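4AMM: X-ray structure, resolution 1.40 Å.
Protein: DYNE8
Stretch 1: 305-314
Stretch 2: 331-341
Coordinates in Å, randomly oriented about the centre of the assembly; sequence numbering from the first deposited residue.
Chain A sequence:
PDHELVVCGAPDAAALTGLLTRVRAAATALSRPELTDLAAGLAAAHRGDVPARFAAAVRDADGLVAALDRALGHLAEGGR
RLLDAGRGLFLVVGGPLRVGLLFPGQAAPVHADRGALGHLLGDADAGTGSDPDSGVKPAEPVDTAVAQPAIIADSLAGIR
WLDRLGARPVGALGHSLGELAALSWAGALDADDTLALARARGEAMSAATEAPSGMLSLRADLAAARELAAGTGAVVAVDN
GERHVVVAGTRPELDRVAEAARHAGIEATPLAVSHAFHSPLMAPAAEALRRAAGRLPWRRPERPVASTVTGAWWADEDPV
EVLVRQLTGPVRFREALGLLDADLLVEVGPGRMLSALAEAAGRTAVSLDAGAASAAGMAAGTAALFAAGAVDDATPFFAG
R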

# COMPACT_ATOMS: atom_id res chain seq x y z
N VAL A 305 6.17 1.61 -13.72
CA VAL A 305 5.68 0.50 -12.86
C VAL A 305 6.85 -0.38 -12.50
O VAL A 305 7.52 -0.89 -13.39
CB VAL A 305 4.62 -0.28 -13.59
CG1 VAL A 305 4.13 -1.45 -12.63
CG2 VAL A 305 3.42 0.56 -13.89
N ALA A 306 7.19 -0.53 -11.20
CA ALA A 306 8.23 -1.45 -10.75
C ALA A 306 7.52 -2.79 -10.53
O ALA A 306 6.64 -2.86 -9.67
CB ALA A 306 8.82 -0.93 -9.43
N SER A 307 7.83 -3.78 -11.32
CA SER A 307 7.10 -5.06 -11.32
C SER A 307 7.59 -5.92 -10.15
O SER A 307 8.75 -6.16 -9.93
CB SER A 307 7.42 -5.77 -12.60
OG SER A 307 6.75 -7.07 -12.61
N THR A 308 6.58 -6.48 -9.47
CA THR A 308 6.83 -7.55 -8.49
C THR A 308 6.81 -8.93 -9.13
O THR A 308 6.94 -9.95 -8.43
CB THR A 308 5.85 -7.53 -7.30
OG1 THR A 308 4.52 -7.83 -7.70
CG2 THR A 308 5.95 -6.19 -6.57
N VAL A 309 6.76 -8.99 -10.46
CA VAL A 309 6.98 -10.28 -11.17
C VAL A 309 8.43 -10.39 -11.59
O VAL A 309 9.12 -11.34 -11.38
CB VAL A 309 6.07 -10.40 -12.42
CG1 VAL A 309 6.23 -11.79 -13.04
CG2 VAL A 309 4.63 -10.18 -12.05
N THR A 310 8.93 -9.29 -12.20
CA THR A 310 10.32 -9.26 -12.73
C THR A 310 11.29 -8.63 -11.79
O THR A 310 12.51 -8.90 -11.89
CB THR A 310 10.41 -8.50 -14.03
OG1 THR A 310 10.05 -7.16 -13.79
CG2 THR A 310 9.43 -9.09 -15.07
N GLY A 311 10.82 -7.90 -10.79
CA GLY A 311 11.72 -7.15 -9.92
C GLY A 311 12.51 -6.07 -10.66
O GLY A 311 13.63 -5.70 -10.22
N ALA A 312 11.93 -5.61 -11.75
CA ALA A 312 12.55 -4.58 -12.63
C ALA A 312 11.48 -3.69 -13.08
O ALA A 312 10.28 -3.89 -12.98
CB ALA A 312 13.21 -5.27 -13.85
N TRP A 313 11.89 -2.53 -13.58
CA TRP A 313 10.93 -1.69 -14.21
C TRP A 313 10.23 -2.32 -15.40
O TRP A 313 10.87 -3.07 -16.23
CB TRP A 313 11.60 -0.32 -14.68
CG TRP A 313 12.04 0.52 -13.59
CD1 TRP A 313 13.33 0.71 -13.20
CD2 TRP A 313 11.22 1.24 -12.65
NE1 TRP A 313 13.37 1.52 -12.10
CE2 TRP A 313 12.10 1.88 -11.76
CE3 TRP A 313 9.83 1.45 -12.53
CZ2 TRP A 313 11.65 2.70 -10.74
CZ3 TRP A 313 9.38 2.24 -11.52
CH2 TRP A 313 10.31 2.86 -10.61
N TRP A 314 8.95 -2.02 -15.57
CA TRP A 314 8.24 -2.52 -16.73
C TRP A 314 8.83 -1.78 -17.94
O TRP A 314 8.94 -0.58 -17.97
CB TRP A 314 6.77 -2.18 -16.53
CG TRP A 314 5.93 -2.94 -17.38
CD1 TRP A 314 5.78 -2.70 -18.74
CD2 TRP A 314 5.06 -4.09 -17.08
NE1 TRP A 314 4.90 -3.60 -19.28
CE2 TRP A 314 4.49 -4.48 -18.32
CE3 TRP A 314 4.72 -4.83 -15.94
CZ2 TRP A 314 3.59 -5.50 -18.44
CZ3 TRP A 314 3.86 -5.86 -16.06
CH2 TRP A 314 3.31 -6.24 -17.32
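Stretch 2 331-341: VRFREALGLLD

How does stretch 2 run over stretch 1, and where does the contact begin? Stretch 2 starts at Val331 and Arg332, turns into a helix over 333-339, and leaves helical geometry at Leu340, while stretch 1 folds back on itself as a hairpin-like turn, with Trp314 N bonded to Val305 O at 2.8 Å and Ser307 N to Ala312 O at 3.0 Å. Stretch 2 runs roughly against the 305-308 arm, since Ala306 meets Ala336 and Leu339 while Thr308 meets Val331 and Arg332, and roughly with the return arm, along which the contacts pass from Arg332 near Gly311 to Leu339 at Trp313. Val305 makes no contact, but Ala306 points toward the helix: its CB lies 4.0 Å from Ala336 CB and 4.3 Å from Leu339 CB. These two helix residues are three apart, about one turn, so both present themselves to the same small methyl group.

What joins the two backbones? The CA-to-CB bond of Ser307 points away from stretch 2; its OG accepts hydrogen bonds from Val309 N at 2.9 Å and Thr310 N at 3.1 Å and so holds the turn in shape; its carbonyl O rests 3.6 Å from Ala336 CB. The one direct hydrogen bond between the stretches comes next, from Arg332 N to Thr308 O, 2.8 Å long and almost straight. It fastens the N-cap residue of the helix to the turn, and Val331 CA adds a CA-H...O contact to Thr308 O at 3.5 Å. The Thr308 methyl also packs on the helix start, with CG2 3.7 Å from Ala336 CB and 3.9 Å from Phe333 CA.

Why does the turn come so close at Gly311? Arg332 extends along it, its CD 3.5 Å from Val309 O and 3.7 Å from Gly311 N, and its NH1 forms a salt bridge with Glu335 OE1 at 2.8 Å, about one helical turn on. Gly311 has positive phi, which favours glycine, and a CB there would point toward stretch 2, only 3.1 Å from Arg332 CD and 3.4 Å from Glu335 CB. The absence of a side chain leaves room for this approach, with the CA atoms of Gly311 and Ala336 5.0 Å apart.

What closes the contact at the far end of the helix? Leu339 reaches back to the turn, its CD1 3.6 Å from Gly311 O and 3.5 Å from Ala312 CA. The same CD1 lies over a face of Trp313, 4.3 Å from the centroid of its five-membered ring, as a CH-pi contact. Trp313 CZ2 comes within 3.3 Å of Leu339 O, while Trp313 CH2 meets Leu340 CD1 at 4.2 Å, near the ring plane. A water donates to Leu339 O at 2.6 Å and weakly accepts from Trp313 NE1 at 3.5 Å. Trp314 lies beyond reach.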

# COMPACT_ATOMS: atom_id res chain seq x y z
N VAL A 331 6.63 -13.33 -5.63
CA VAL A 331 6.32 -11.89 -5.57
C VAL A 331 7.55 -11.18 -5.09
O VAL A 331 8.07 -11.35 -3.96
CB VAL A 331 5.18 -11.59 -4.57
CG1 VAL A 331 4.92 -10.04 -4.49
CG2 VAL A 331 3.92 -12.32 -4.93
N ARG A 332 8.12 -10.36 -5.98
CA ARG A 332 9.40 -9.65 -5.71
C ARG A 332 9.17 -8.31 -5.16
O ARG A 332 9.55 -7.25 -5.75
CB ARG A 332 10.17 -9.59 -7.07
CG ARG A 332 10.46 -11.04 -7.58
CD ARG A 332 11.47 -10.98 -8.78
NE ARG A 332 11.86 -12.37 -9.08
CZ ARG A 332 12.64 -13.11 -8.30
NH1 ARG A 332 13.25 -12.59 -7.26
NH2 ARG A 332 12.85 -14.38 -8.58
N PHE A 333 8.54 -8.23 -3.98
CA PHE A 333 8.22 -6.91 -3.42
C PHE A 333 9.47 -6.27 -2.88
O PHE A 333 9.58 -5.04 -3.13
CB PHE A 333 7.27 -7.15 -2.22
CG PHE A 333 6.95 -5.86 -1.51
CD1 PHE A 333 6.06 -4.92 -2.06
CD2 PHE A 333 7.49 -5.58 -0.26
CE1 PHE A 333 5.73 -3.72 -1.33
CE2 PHE A 333 7.22 -4.37 0.43
CZ PHE A 333 6.32 -3.46 -0.11
N ARG A 334 10.40 -6.94 -2.26
CA ARG A 334 11.61 -6.28 -1.78
C ARG A 334 12.33 -5.62 -2.94
O ARG A 334 12.75 -4.40 -2.83
CB ARG A 334 12.51 -7.35 -1.15
CG ARG A 334 13.90 -6.78 -0.69
CD ARG A 334 14.76 -7.95 -0.14
NE ARG A 334 14.97 -8.94 -1.14
CZ ARG A 334 15.87 -8.90 -2.12
NH1 ARG A 334 16.78 -7.89 -2.14
NH2 ARG A 334 15.99 -9.86 -3.02
N GLU A 335 12.46 -6.31 -4.08
CA GLU A 335 13.23 -5.74 -5.19
C GLU A 335 12.45 -4.62 -5.80
O GLU A 335 13.06 -3.50 -6.12
CB GLU A 335 13.56 -6.79 -6.25
CG GLU A 335 14.63 -7.76 -5.78
CD GLU A 335 14.57 -9.10 -6.56
OE1 GLU A 335 13.58 -9.88 -6.49
OE2 GLU A 335 15.59 -9.40 -7.21
N ALA A 336 11.17 -4.70 -6.04
CA ALA A 336 10.40 -3.66 -6.65
C ALA A 336 10.40 -2.42 -5.76
O ALA A 336 10.52 -1.30 -6.24
CB ALA A 336 8.94 -4.13 -6.97
N LEU A 337 10.28 -2.57 -4.44
CA LEU A 337 10.24 -1.46 -3.55
C LEU A 337 11.58 -0.76 -3.57
O LEU A 337 11.60 0.50 -3.53
CB LEU A 337 9.86 -1.92 -2.11
CG LEU A 337 9.79 -0.85 -1.06
CD1 LEU A 337 8.65 0.10 -1.30
CD2 LEU A 337 9.70 -1.53 0.37
N GLY A 338 12.64 -1.49 -3.66
CA GLY A 338 13.99 -0.90 -3.71
C GLY A 338 14.13 -0.10 -4.99
O GLY A 338 14.90 0.93 -4.96
N LEU A 339 13.45 -0.44 -6.07
CA LEU A 339 13.58 0.34 -7.33
C LEU A 339 12.87 1.64 -7.20
O LEU A 339 13.28 2.65 -7.84
CB LEU A 339 12.94 -0.43 -8.49
CG LEU A 339 13.75 -1.58 -9.03
CD1 LEU A 339 12.85 -2.23 -10.08
CD2 LEU A 339 15.06 -1.11 -9.70
N LEU A 340 11.75 1.69 -6.49
CA LEU A 340 10.92 2.87 -6.46
C LEU A 340 11.58 3.87 -5.53
O LEU A 340 11.60 3.69 -4.34
CB LEU A 340 9.46 2.41 -6.05
CG LEU A 340 8.30 3.37 -6.02
CD1 LEU A 340 8.11 4.20 -7.33
CD2 LEU A 340 7.02 2.60 -5.61
N ASP A 341 12.19 4.91 -6.08
CA ASP A 341 12.94 5.91 -5.30
C ASP A 341 11.96 7.00 -4.89
O ASP A 341 11.51 7.78 -5.73
CB ASP A 341 14.07 6.42 -6.17
CG ASP A 341 14.76 7.72 -5.58
OD1 ASP A 341 14.68 7.98 -4.34
OD2 ASP A 341 15.36 8.48 -6.40
O HOH W 1 15.21 3.06 -9.58